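Local coordinates for aminoglycoside N(3)-acetyltransferase, AAC(3)-IVa (Escherichia coli, PDB 6MN3), which probably acetylates the 3-amino group of 2-deoxystreptamine aminoglycosides such as gentamicin and apramycin with acetyl-CoA, giving resistance to these antibiotics, at residues L27-S32 with E48-A53. Residues are numbered along the deposited sequence; the frame is centred on the assembly and turned at random.
Sequences LLVHSS and EALRAA
L50 projects from its helix toward L27 and V29, and both of its terminal methyls touch the strand. CD2 of L50 meets CD2 of L27 at 4.3 Å and also reaches CG2 of V29, while CD1 of L50 rests beside V29, at 4.3 Å from both CG1 and CG2. In L50, CD1 lies anti to CA (chi2 168°), and in L27, CG is anti to the backbone N (chi1 -179°), which carries CD2 outward to the helix. No hydrogen bond joins the segments; the contact is made by methyl groups at ordinary van der Waals range, all from buried residues, and the backbones stay well apart, with 8.9 Å between the CA atoms of L27 and L50. Helix 42-54 here packs on the sheet as the connection of a beta-alpha-beta unit: strand 26-31 runs parallel to strand 59-63 on the far side of the helix in sequence, and L27 and V29 bond through their backbones to V61. L50 also touches L16 of helix 9-19, which A49 and A52 join through I13. The outer helix face is looser at E48, which is exposed to solvent and whose OE1 forms a long, weak ion pair with K9 NZ.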
loop_
_atom_site.group_PDB
_atom_site.type_symbol
_atom_site.label_atom_id
_atom_site.label_comp_id
_atom_site.label_asym_id
_atom_site.label_seq_id
_atom_site.Cartn_x
_atom_site.Cartn_y
_atom_site.Cartn_z
ATOM N N LEU A 27 -7.357 -3.764 7.360
ATOM C CA LEU A 27 -7.558 -3.056 6.099
ATOM C C LEU A 27 -6.346 -2.180 5.813
ATOM O O LEU A 27 -6.078 -1.222 6.545
ATOM C CB LEU A 27 -8.835 -2.216 6.144
ATOM C CG LEU A 27 -9.189 -1.445 4.873
ATOM C CD1 LEU A 27 -9.534 -2.397 3.738
ATOM C CD2 LEU A 27 -10.335 -0.484 5.135
ATOM N N LEU A 28 -5.615 -2.511 4.749
ATOM C CA LEU A 28 -4.500 -1.702 4.271
ATOM C C LEU A 28 -5.011 -0.783 3.169
ATOM O O LEU A 28 -5.573 -1.255 2.174
ATOM C CB LEU A 28 -3.360 -2.578 3.757
ATOM C CG LEU A 28 -2.256 -1.835 3.003
ATOM C CD1 LEU A 28 -1.525 -0.876 3.932
ATOM C CD2 LEU A 28 -1.283 -2.815 2.356
ATOM N N VAL A 29 -4.814 0.520 3.342
ATOM C CA VAL A 29 -5.419 1.524 2.476
ATOM C C VAL A 29 -4.319 2.324 1.795
ATOM O O VAL A 29 -3.517 2.988 2.465
ATOM C CB VAL A 29 -6.360 2.454 3.255
ATOM C CG1 VAL A 29 -6.882 3.557 2.347
ATOM C CG2 VAL A 29 -7.506 1.659 3.851
ATOM N N HIS A 30 -4.282 2.252 0.467
ATOM C CA HIS A 30 -3.525 3.176 -0.362
ATOM C C HIS A 30 -4.499 4.201 -0.926
ATOM O O HIS A 30 -5.504 3.830 -1.542
ATOM C CB HIS A 30 -2.808 2.443 -1.494
ATOM C CG HIS A 30 -2.164 1.157 -1.074
ATOM N ND1 HIS A 30 -0.872 1.093 -0.600
ATOM C CD2 HIS A 30 -2.630 -0.114 -1.070
ATOM C CE1 HIS A 30 -0.571 -0.162 -0.315
ATOM N NE2 HIS A 30 -1.621 -0.914 -0.592
ATOM N N SER A 31 -4.212 5.483 -0.712
ATOM C CA SER A 31 -5.200 6.514 -0.986
ATOM C C SER A 31 -4.580 7.693 -1.720
ATOM O O SER A 31 -3.376 7.952 -1.629
ATOM C CB SER A 31 -5.854 7.012 0.307
ATOM O OG SER A 31 -4.890 7.591 1.167
ATOM N N SER A 32 -5.434 8.403 -2.453
ATOM C CA SER A 32 -5.125 9.712 -3.024
ATOM C C SER A 32 -6.274 10.629 -2.622
ATOM O O SER A 32 -7.374 10.527 -3.176
ATOM C CB SER A 32 -4.968 9.647 -4.535
ATOM O OG SER A 32 -5.353 10.874 -5.128
ATOM N N GLU A 48 -11.570 8.948 9.993
ATOM C CA GLU A 48 -12.607 8.585 10.955
ATOM C C GLU A 48 -13.646 7.667 10.325
ATOM O O GLU A 48 -14.166 6.759 10.985
ATOM C CB GLU A 48 -13.276 9.841 11.514
ATOM C CG GLU A 48 -12.542 10.475 12.684
ATOM C CD GLU A 48 -13.179 11.779 13.132
ATOM O OE1 GLU A 48 -14.276 12.111 12.631
ATOM O OE2 GLU A 48 -12.580 12.476 13.979
ATOM N N ALA A 49 -13.960 7.887 9.045
ATOM C CA ALA A 49 -14.888 7.002 8.352
ATOM C C ALA A 49 -14.300 5.607 8.192
ATOM O O ALA A 49 -14.994 4.605 8.403
ATOM C CB ALA A 49 -15.258 7.589 6.990
ATOM N N LEU A 50 -13.019 5.524 7.820
ATOM C CA LEU A 50 -12.364 4.226 7.696
ATOM C C LEU A 50 -12.346 3.492 9.029
ATOM O O LEU A 50 -12.623 2.287 9.087
ATOM C CB LEU A 50 -10.941 4.404 7.170
ATOM C CG LEU A 50 -10.797 4.817 5.705
ATOM C CD1 LEU A 50 -9.366 5.225 5.408
ATOM C CD2 LEU A 50 -11.233 3.688 4.790
ATOM N N ARG A 51 -12.028 4.202 10.111
ATOM C CA ARG A 51 -11.966 3.561 11.418
ATOM C C ARG A 51 -13.352 3.159 11.905
ATOM O O ARG A 51 -13.508 2.120 12.556
ATOM C CB ARG A 51 -11.284 4.487 12.421
ATOM C CG ARG A 51 -9.863 4.862 12.029
ATOM C CD ARG A 51 -9.006 5.139 13.248
ATOM N NE ARG A 51 -8.780 3.934 14.043
ATOM C CZ ARG A 51 -8.215 3.935 15.246
ATOM N NH1 ARG A 51 -7.821 5.079 15.791
ATOM N NH2 ARG A 51 -8.045 2.796 15.905
ATOM N N ALA A 52 -14.371 3.963 11.594
ATOM C CA ALA A 52 -15.729 3.613 11.999
ATOM C C ALA A 52 -16.235 2.395 11.236
ATOM O O ALA A 52 -16.885 1.520 11.817
ATOM C CB ALA A 52 -16.661 4.807 11.797
ATOM N N ALA A 53 -15.947 2.322 9.933
ATOM C CA ALA A 53 -16.333 1.148 9.159
ATOM C C ALA A 53 -15.654 -0.109 9.688
ATOM O O ALA A 53 -16.245 -1.196 9.672
ATOM C CB ALA A 53 -15.997 1.357 7.685
#